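Local coordinates for type III effector XopAI (Xanthomonas citri, PDB 6K93), which probably acts inside host cells as a secreted effector with a mono-ADP-ribosyltransferase fold, whose transferase domain is thought to bind arginine-containing peptides, at residues Lys100-Arg105 with Asp184-Glu189; Ala126-Thr129 with Tyr135-Glu138; Pro158-Met163 with Glu212-Gln217. All coordinates share one frame; numbering follows the deposited sequence.

Contact 1 of 3, residues Lys100-Arg105 with Asp184-Glu189; sequences KQLWQR and DVLEKE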
loop_
_atom_site.group_PDB
_atom_site.type_symbol
_atom_site.label_atom_id
_atom_site.label_comp_id
_atom_site.label_asym_id
_atom_site.label_seq_id
_atom_site.Cartn_x
_atom_site.Cartn_y
_atom_site.Cartn_z
ATOM N N LYS A 100 -1.764 16.658 -1.961
ATOM C CA LYS A 100 -0.580 17.401 -1.545
ATOM C C LYS A 100 -0.421 17.361 -0.031
ATOM O O LYS A 100 0.678 17.096 0.476
ATOM C CB LYS A 100 -0.671 18.845 -2.054
ATOM C CG LYS A 100 0.432 19.748 -1.547
ATOM C CD LYS A 100 0.322 21.109 -2.186
ATOM C CE LYS A 100 1.463 22.011 -1.786
ATOM N NZ LYS A 100 1.346 23.345 -2.443
ATOM N N GLN A 101 -1.516 17.599 0.713
ATOM C CA GLN A 101 -1.433 17.571 2.168
ATOM C C GLN A 101 -1.057 16.178 2.680
ATOM O O GLN A 101 -0.274 16.041 3.637
ATOM C CB GLN A 101 -2.758 18.030 2.767
ATOM C CG GLN A 101 -2.975 19.543 2.593
ATOM C CD GLN A 101 -4.362 20.002 2.997
ATOM O OE1 GLN A 101 -5.294 19.200 3.090
ATOM N NE2 GLN A 101 -4.510 21.302 3.227
ATOM N N LEU A 102 -1.604 15.119 2.065
ATOM C CA LEU A 102 -1.237 13.776 2.504
ATOM C C LEU A 102 0.245 13.501 2.261
ATOM O O LEU A 102 0.941 12.970 3.138
ATOM C CB LEU A 102 -2.106 12.735 1.809
ATOM C CG LEU A 102 -1.812 11.297 2.231
ATOM C CD1 LEU A 102 -1.841 11.104 3.740
ATOM C CD2 LEU A 102 -2.829 10.371 1.579
ATOM N N TRP A 103 0.752 13.854 1.083
ATOM C CA TRP A 103 2.165 13.606 0.802
ATOM C C TRP A 103 3.062 14.375 1.771
ATOM O O TRP A 103 4.067 13.842 2.244
ATOM C CB TRP A 103 2.484 13.969 -0.652
ATOM C CG TRP A 103 3.932 13.816 -1.005
ATOM C CD1 TRP A 103 4.764 14.794 -1.456
ATOM C CD2 TRP A 103 4.713 12.622 -0.912
ATOM N NE1 TRP A 103 6.016 14.283 -1.670
ATOM C CE2 TRP A 103 6.020 12.952 -1.335
ATOM C CE3 TRP A 103 4.435 11.315 -0.511
ATOM C CZ2 TRP A 103 7.045 12.021 -1.372
ATOM C CZ3 TRP A 103 5.466 10.387 -0.551
ATOM C CH2 TRP A 103 6.742 10.747 -0.974
ATOM N N GLN A 104 2.706 15.619 2.102
ATOM C CA GLN A 104 3.466 16.376 3.102
ATOM C C GLN A 104 3.452 15.656 4.450
ATOM O O GLN A 104 4.479 15.579 5.138
ATOM C CB GLN A 104 2.895 17.795 3.232
ATOM C CG GLN A 104 3.700 18.789 4.078
ATOM C CD GLN A 104 3.047 20.179 4.104
ATOM O OE1 GLN A 104 2.234 20.510 3.236
ATOM N NE2 GLN A 104 3.394 20.984 5.098
ATOM N N ARG A 105 2.298 15.116 4.832
ATOM C CA ARG A 105 2.173 14.417 6.107
ATOM C C ARG A 105 2.989 13.131 6.119
ATOM O O ARG A 105 3.649 12.802 7.117
ATOM C CB ARG A 105 0.693 14.125 6.353
ATOM C CG ARG A 105 0.371 13.222 7.503
ATOM C CD ARG A 105 -1.134 13.024 7.534
ATOM N NE ARG A 105 -1.572 12.065 8.546
ATOM C CZ ARG A 105 -2.795 11.545 8.579
ATOM N NH1 ARG A 105 -3.694 11.912 7.668
ATOM N NH2 ARG A 105 -3.127 10.669 9.513
ATOM N N ASP A 184 -0.846 3.925 -6.781
ATOM C CA ASP A 184 -0.196 5.091 -7.374
ATOM C C ASP A 184 -0.818 6.417 -6.943
ATOM O O ASP A 184 -0.478 7.454 -7.532
ATOM C CB ASP A 184 -0.255 5.041 -8.906
ATOM C CG ASP A 184 0.715 4.042 -9.535
ATOM O OD1 ASP A 184 1.456 3.405 -8.809
ATOM O OD2 ASP A 184 0.721 3.920 -10.774
ATOM N N VAL A 185 -1.687 6.418 -5.928
ATOM C CA VAL A 185 -2.495 7.609 -5.670
ATOM C C VAL A 185 -1.659 8.798 -5.210
ATOM O O VAL A 185 -2.096 9.944 -5.387
ATOM C CB VAL A 185 -3.608 7.286 -4.653
ATOM C CG1 VAL A 185 -3.058 7.098 -3.238
ATOM C CG2 VAL A 185 -4.720 8.385 -4.689
ATOM N N LEU A 186 -0.459 8.586 -4.653
ATOM C CA LEU A 186 0.405 9.697 -4.267
ATOM C C LEU A 186 1.482 10.009 -5.303
ATOM O O LEU A 186 2.311 10.889 -5.061
ATOM C CB LEU A 186 1.056 9.419 -2.902
ATOM C CG LEU A 186 0.088 9.376 -1.740
ATOM C CD1 LEU A 186 0.773 9.030 -0.424
ATOM C CD2 LEU A 186 -0.664 10.707 -1.599
ATOM N N GLU A 187 1.489 9.326 -6.448
ATOM C CA GLU A 187 2.400 9.693 -7.521
ATOM C C GLU A 187 2.103 11.111 -7.978
ATOM O O GLU A 187 0.953 11.539 -8.016
ATOM C CB GLU A 187 2.252 8.736 -8.697
ATOM C CG GLU A 187 2.829 7.345 -8.459
ATOM C CD GLU A 187 4.287 7.291 -8.800
ATOM O OE1 GLU A 187 5.080 7.874 -8.041
ATOM O OE2 GLU A 187 4.667 6.702 -9.835
ATOM N N LYS A 188 3.153 11.830 -8.367
ATOM C CA LYS A 188 2.985 13.243 -8.703
ATOM C C LYS A 188 1.951 13.442 -9.808
ATOM O O LYS A 188 1.127 14.368 -9.739
ATOM C CB LYS A 188 4.331 13.846 -9.116
ATOM C CG LYS A 188 4.311 15.356 -9.325
ATOM C CD LYS A 188 4.726 16.090 -8.048
ATOM C CE LYS A 188 3.976 17.410 -7.905
ATOM N NZ LYS A 188 4.359 18.176 -6.685
ATOM N N GLU A 189 1.994 12.609 -10.847
ATOM C CA GLU A 189 1.151 12.789 -12.021
ATOM C C GLU A 189 -0.157 12.010 -11.965
ATOM O O GLU A 189 -0.948 12.090 -12.915
ATOM C CB GLU A 189 1.913 12.373 -13.285
ATOM C CG GLU A 189 2.682 13.500 -13.948
ATOM C CD GLU A 189 3.798 12.996 -14.852
ATOM O OE1 GLU A 189 3.538 12.106 -15.695
ATOM O OE2 GLU A 189 4.934 13.495 -14.723
#
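Leu186 reaches out of its loop into the angle between Leu102 and Trp103, consecutive residues of helix 95-109, and this one leucine carries nearly all of the loop's share of the contact. The close part is the meeting of the two leucines: a single methyl of Leu186, CD2, lies 3.9 Å from CD2 of Leu102 and 4.0 Å from its CG. The two side chains cross at about a right angle. Leu102 has its CG anti to the backbone N (chi1 -179°), which sends its branch off the helix toward the loop. The other methyl of Leu186, CD1, approaches the indole near the ring plane and 4.3 Å from Trp103 CE3, a looser touch at the ring's edge, not over its face.

No hydrogen bond joins the two segments, and the contact is wholly apolar. Its backbones stay well apart, Trp103 CA and Leu186 CA being separated by 6.6 Å. A type I turn from Asp184 to Glu187, closed by the 2.9 Å bond from Glu187 N to Asp184 O, presents the leucine. Whereas the leucine pair is buried, the indole is partly exposed, and toward solvent the packing gives way to the exposed Lys100 and Lys188. Trp103 makes a cation-pi interaction with Arg244, which also donates to Leu186 O. Lys99, from the same helix, donates to Lys188 O. Helix 194-209 packs against both segments, Leu197 touching Leu102 and Val185, so the loop between helices 165-174 and 194-209 is held against helix 95-109.

Contact 2 of 3, residues Ala126-Thr129 with Tyr135-Glu138; sequences ALIT and YRPE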
loop_
_atom_site.group_PDB
_atom_site.type_symbol
_atom_site.label_atom_id
_atom_site.label_comp_id
_atom_site.label_asym_id
_atom_site.label_seq_id
_atom_site.Cartn_x
_atom_site.Cartn_y
_atom_site.Cartn_z
ATOM N N ALA A 126 -14.818 3.983 1.796
ATOM C CA ALA A 126 -14.136 3.795 0.522
ATOM C C ALA A 126 -14.190 2.347 0.076
ATOM O O ALA A 126 -14.440 2.061 -1.099
ATOM C CB ALA A 126 -12.686 4.268 0.619
ATOM N N LEU A 127 -13.917 1.419 0.990
ATOM C CA LEU A 127 -13.912 0.017 0.606
ATOM C C LEU A 127 -15.314 -0.453 0.237
ATOM O O LEU A 127 -15.504 -1.093 -0.801
ATOM C CB LEU A 127 -13.328 -0.839 1.724
ATOM C CG LEU A 127 -13.026 -2.282 1.298
ATOM C CD1 LEU A 127 -11.797 -2.829 2.014
ATOM C CD2 LEU A 127 -14.243 -3.179 1.571
ATOM N N ILE A 128 -16.312 -0.127 1.061
ATOM C CA ILE A 128 -17.648 -0.651 0.817
ATOM C C ILE A 128 -18.251 -0.068 -0.459
ATOM O O ILE A 128 -18.998 -0.765 -1.164
ATOM C CB ILE A 128 -18.520 -0.420 2.067
ATOM C CG1 ILE A 128 -18.011 -1.319 3.188
ATOM C CG2 ILE A 128 -19.995 -0.675 1.747
ATOM C CD1 ILE A 128 -18.621 -1.074 4.533
ATOM N N THR A 129 -17.919 1.179 -0.801
ATOM C CA THR A 129 -18.499 1.839 -1.971
ATOM C C THR A 129 -17.637 1.722 -3.227
ATOM O O THR A 129 -17.975 2.325 -4.254
ATOM C CB THR A 129 -18.734 3.331 -1.679
ATOM O OG1 THR A 129 -17.483 4.003 -1.519
ATOM C CG2 THR A 129 -19.602 3.531 -0.465
ATOM N N TYR A 135 -23.188 -2.811 -5.192
ATOM C CA TYR A 135 -22.382 -3.801 -4.498
ATOM C C TYR A 135 -22.188 -3.497 -3.021
ATOM O O TYR A 135 -21.505 -4.267 -2.337
ATOM C CB TYR A 135 -21.012 -3.919 -5.162
ATOM C CG TYR A 135 -21.088 -4.568 -6.533
ATOM C CD1 TYR A 135 -21.234 -5.937 -6.647
ATOM C CD2 TYR A 135 -21.021 -3.814 -7.673
ATOM C CE1 TYR A 135 -21.296 -6.545 -7.887
ATOM C CE2 TYR A 135 -21.087 -4.395 -8.919
ATOM C CZ TYR A 135 -21.221 -5.754 -9.018
ATOM O OH TYR A 135 -21.286 -6.339 -10.271
ATOM N N ARG A 136 -22.804 -2.430 -2.489
ATOM C CA ARG A 136 -22.554 -2.110 -1.094
ATOM C C ARG A 136 -23.015 -3.220 -0.146
ATOM O O ARG A 136 -22.287 -3.511 0.800
ATOM C CB ARG A 136 -23.180 -0.760 -0.727
ATOM C CG ARG A 136 -22.453 0.421 -1.393
ATOM C CD ARG A 136 -22.731 1.792 -0.723
ATOM N NE ARG A 136 -24.115 1.897 -0.407
ATOM C CZ ARG A 136 -24.986 2.641 -1.097
ATOM N NH1 ARG A 136 -24.573 3.394 -2.121
ATOM N NH2 ARG A 136 -26.272 2.646 -0.765
ATOM N N PRO A 137 -24.182 -3.841 -0.315
ATOM C CA PRO A 137 -24.546 -4.930 0.616
ATOM C C PRO A 137 -23.520 -6.057 0.646
ATOM O O PRO A 137 -23.141 -6.506 1.723
ATOM C CB PRO A 137 -25.924 -5.377 0.086
ATOM C CG PRO A 137 -26.493 -4.125 -0.576
ATOM C CD PRO A 137 -25.291 -3.452 -1.202
ATOM N N GLU A 138 -23.051 -6.513 -0.515
ATOM C CA GLU A 138 -22.053 -7.584 -0.573
ATOM C C GLU A 138 -20.749 -7.138 0.067
ATOM O O GLU A 138 -20.141 -7.893 0.840
ATOM C CB GLU A 138 -21.838 -8.000 -2.043
ATOM C CG GLU A 138 -20.582 -8.785 -2.356
ATOM C CD GLU A 138 -20.331 -8.893 -3.865
ATOM O OE1 GLU A 138 -19.157 -8.995 -4.269
ATOM O OE2 GLU A 138 -21.310 -8.882 -4.640
#
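Ile128 and Arg136 face each other where helix 117-128 ends and helix 136-156 begins, and the contact between them is van der Waals in kind. CG2 of Ile128 lies 4.0 Å from CB of Arg136 and 3.8 Å from its backbone O, the two side chains crossing at about a right angle. A second apolar touch is tighter: CG2 of Thr129 meets CD of Arg136 at 3.6 Å. The arginine thus uses the aliphatic part of its chain, which bends about the CG-CD bond (chi3 -42°), the same two carbons that touch Ile128 O and Thr129.

Polar groups enter differently. The carbonyl O of Ile128 lies 3.7 Å from CG of Arg136, a contact with carbon, and no hydrogen bond spans the two segments. The hydroxyl of Thr129 is engaged with Thr125 O, four residues back in helix 117-128, and with His195 of helix 194-209. The later helix has its own polar tie, from Arg139 NE to Leu127 O.

Among aromatic groups, Tyr135 packs edge-to-face with Trp131 of the connecting loop. Together these features describe a short loop linking two successive helices, packed by residues at their facing ends, in the helical part of this ADP-ribosyltransferase-fold protein.

Contact 3 of 3, residues Pro158-Met163 with Glu212-Gln217; sequences PELKYM and EEYSYQ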
loop_
_atom_site.group_PDB
_atom_site.type_symbol
_atom_site.label_atom_id
_atom_site.label_comp_id
_atom_site.label_asym_id
_atom_site.label_seq_id
_atom_site.Cartn_x
_atom_site.Cartn_y
_atom_site.Cartn_z
ATOM N N PRO A 158 -0.734 -11.556 19.994
ATOM C CA PRO A 158 -0.805 -10.387 20.882
ATOM C C PRO A 158 0.170 -9.286 20.558
ATOM O O PRO A 158 -0.065 -8.156 21.003
ATOM C CB PRO A 158 -0.516 -10.974 22.277
ATOM C CG PRO A 158 -0.782 -12.443 22.146
ATOM C CD PRO A 158 -0.533 -12.822 20.722
ATOM N N GLU A 159 1.244 -9.550 19.816
ATOM C CA GLU A 159 2.134 -8.473 19.398
ATOM C C GLU A 159 1.404 -7.459 18.523
ATOM O O GLU A 159 1.904 -6.348 18.326
ATOM C CB GLU A 159 3.361 -9.037 18.681
ATOM C CG GLU A 159 3.172 -9.485 17.257
ATOM C CD GLU A 159 2.585 -10.860 17.091
ATOM O OE1 GLU A 159 2.229 -11.512 18.100
ATOM O OE2 GLU A 159 2.497 -11.323 15.929
ATOM N N LEU A 160 0.240 -7.823 18.002
ATOM C CA LEU A 160 -0.563 -6.938 17.170
ATOM C C LEU A 160 -1.641 -6.200 17.947
ATOM O O LEU A 160 -2.452 -5.513 17.344
ATOM C CB LEU A 160 -1.230 -7.746 16.053
ATOM C CG LEU A 160 -0.319 -8.447 15.034
ATOM C CD1 LEU A 160 -1.160 -9.278 14.093
ATOM C CD2 LEU A 160 0.472 -7.429 14.262
ATOM N N LYS A 161 -1.671 -6.300 19.272
ATOM C CA LYS A 161 -2.827 -5.799 20.009
ATOM C C LYS A 161 -2.968 -4.281 19.971
ATOM O O LYS A 161 -4.058 -3.772 20.258
ATOM C CB LYS A 161 -2.777 -6.296 21.461
ATOM C CG LYS A 161 -1.732 -5.619 22.340
ATOM C CD LYS A 161 -1.782 -6.265 23.751
ATOM C CE LYS A 161 -1.010 -5.469 24.774
ATOM N NZ LYS A 161 -0.738 -6.264 25.999
ATOM N N TYR A 162 -1.918 -3.552 19.620
ATOM C CA TYR A 162 -2.011 -2.106 19.508
ATOM C C TYR A 162 -2.421 -1.652 18.119
ATOM O O TYR A 162 -2.699 -0.459 17.937
ATOM C CB TYR A 162 -0.679 -1.459 19.895
ATOM C CG TYR A 162 -0.225 -1.888 21.262
ATOM C CD1 TYR A 162 -0.921 -1.501 22.386
ATOM C CD2 TYR A 162 0.871 -2.707 21.407
ATOM C CE1 TYR A 162 -0.517 -1.908 23.637
ATOM C CE2 TYR A 162 1.277 -3.126 22.648
ATOM C CZ TYR A 162 0.568 -2.720 23.757
ATOM O OH TYR A 162 0.981 -3.140 25.003
ATOM N N MET A 163 -2.458 -2.567 17.151
ATOM C CA MET A 163 -2.873 -2.216 15.804
ATOM C C MET A 163 -4.341 -1.841 15.782
ATOM O O MET A 163 -5.160 -2.466 16.460
ATOM C CB MET A 163 -2.661 -3.384 14.851
ATOM C CG MET A 163 -1.245 -3.871 14.747
ATOM S SD MET A 163 -0.149 -2.672 14.006
ATOM C CE MET A 163 -0.737 -2.586 12.286
ATOM N N GLU A 212 8.409 -4.287 14.931
ATOM C CA GLU A 212 9.634 -4.450 14.158
ATOM C C GLU A 212 9.893 -5.899 13.766
ATOM O O GLU A 212 10.588 -6.152 12.772
ATOM C CB GLU A 212 10.818 -3.878 14.944
ATOM C CG GLU A 212 12.198 -4.103 14.338
ATOM C CD GLU A 212 12.401 -3.497 12.957
ATOM O OE1 GLU A 212 11.532 -2.762 12.439
ATOM O OE2 GLU A 212 13.474 -3.758 12.381
ATOM N N GLU A 213 9.320 -6.869 14.469
ATOM C CA GLU A 213 9.513 -8.251 14.043
ATOM C C GLU A 213 8.870 -8.547 12.691
ATOM O O GLU A 213 9.186 -9.577 12.092
ATOM C CB GLU A 213 8.994 -9.211 15.118
ATOM C CG GLU A 213 7.562 -8.957 15.544
ATOM C CD GLU A 213 7.452 -8.185 16.850
ATOM O OE1 GLU A 213 8.187 -7.187 17.045
ATOM O OE2 GLU A 213 6.611 -8.575 17.686
ATOM N N TYR A 214 7.984 -7.673 12.195
ATOM C CA TYR A 214 7.417 -7.819 10.868
ATOM C C TYR A 214 8.306 -7.238 9.776
ATOM O O TYR A 214 8.023 -7.461 8.597
ATOM C CB TYR A 214 6.016 -7.165 10.802
ATOM C CG TYR A 214 4.990 -8.029 11.488
ATOM C CD1 TYR A 214 4.872 -8.025 12.876
ATOM C CD2 TYR A 214 4.166 -8.883 10.764
ATOM C CE1 TYR A 214 3.951 -8.840 13.519
ATOM C CE2 TYR A 214 3.255 -9.699 11.402
ATOM C CZ TYR A 214 3.149 -9.673 12.769
ATOM O OH TYR A 214 2.234 -10.500 13.389
ATOM N N SER A 215 9.387 -6.548 10.125
ATOM C CA SER A 215 10.322 -6.065 9.113
ATOM C C SER A 215 11.102 -7.225 8.524
ATOM O O SER A 215 11.511 -8.144 9.239
ATOM C CB SER A 215 11.304 -5.062 9.719
ATOM O OG SER A 215 10.661 -3.869 10.085
ATOM N N TYR A 216 11.347 -7.148 7.227
ATOM C CA TYR A 216 12.157 -8.127 6.519
ATOM C C TYR A 216 13.517 -7.528 6.206
ATOM O O TYR A 216 13.599 -6.446 5.608
ATOM C CB TYR A 216 11.488 -8.562 5.217
ATOM C CG TYR A 216 12.264 -9.680 4.567
ATOM C CD1 TYR A 216 12.358 -10.921 5.169
ATOM C CD2 TYR A 216 12.927 -9.477 3.370
ATOM C CE1 TYR A 216 13.068 -11.928 4.583
ATOM C CE2 TYR A 216 13.650 -10.488 2.772
ATOM C CZ TYR A 216 13.711 -11.711 3.392
ATOM O OH TYR A 216 14.452 -12.720 2.823
ATOM N N GLN A 217 14.582 -8.227 6.606
ATOM C CA GLN A 217 15.941 -7.852 6.266
ATOM C C GLN A 217 16.442 -8.854 5.237
ATOM O O GLN A 217 16.701 -10.016 5.560
ATOM C CB GLN A 217 16.845 -7.832 7.487
ATOM C CG GLN A 217 16.504 -6.715 8.428
ATOM C CD GLN A 217 15.506 -7.162 9.453
ATOM O OE1 GLN A 217 15.587 -8.274 9.970
ATOM N NE2 GLN A 217 14.541 -6.304 9.746
#
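Tyr214 extends its phenol across to Glu159 and Leu160, its hydroxyl meeting the carboxylate of one and the branched end of the other. The polar link is the hydrogen bond from Tyr214 OH to Glu159 OE2, 2.7 Å long. It reaches the oxygen on its anti side and 16° out of the carboxylate plane; carboxylate and ring planes are 23° apart, so the acid sits almost coplanar with the phenol at its edge. In Glu159, CG stands between the backbone N and the carbonyl carbon, and the chain bends at chi2 (-82°), which brings CG as well as the carboxylate to the ring's rim, CG lying 3.9 Å from Tyr214 CE1.

Leu160 supplies the apolar half of the contact. Its CD2 lies 3.8 Å from Tyr214 CZ and 3.6 Å from Tyr214 OH, approaching the ring obliquely, and the two side chains cross at about a right angle. The hydroxyl thus has an acceptor in Glu159 and hydrocarbon contact from Leu160.

On the side where Glu213 is exposed, Glu213 OE2 rests 3.4 Å from Glu159 CB. Glu159 OE2 and Glu213 OE2 are 5.3 Å apart, and the like charge may raise the affinity of Glu213 for a proton; for Glu159 the bond from Tyr214 should offset this. Glu212 turns to its own segment, where Ser215 OG donates to its OE1 from above the carboxylate plane.

Leu210, just after helix 194-209, and Phe277 also pack on Leu160. Tyr214 also bonds through its backbone to Arg273 of strand 272-273, so the connection leading into strand 218-224 is held both to the small sheet and to the link between helices 136-156 and 165-174.

From the N terminus, helix 95-109 supplies the first side of contact 1, whose partner, 184-189, lies in the loop before helix 194-209, so that this contact closes a long and largely helical stretch of chain. Nested inside it is contact 2, which closes the short connection between helices 117-128 and 136-156. Contact 3 opens after contact 2 has closed, but its first segment still lies within the loop of contact 1 and its second beyond it: contacts 1 and 3 cross. Their centres are 26 Å apart and none of the three touches another. Contact 1 ties a helix to a loop, contact 2 joins the ends of successive helices, and contact 3 joins the helical part to the approach to strand 218-224.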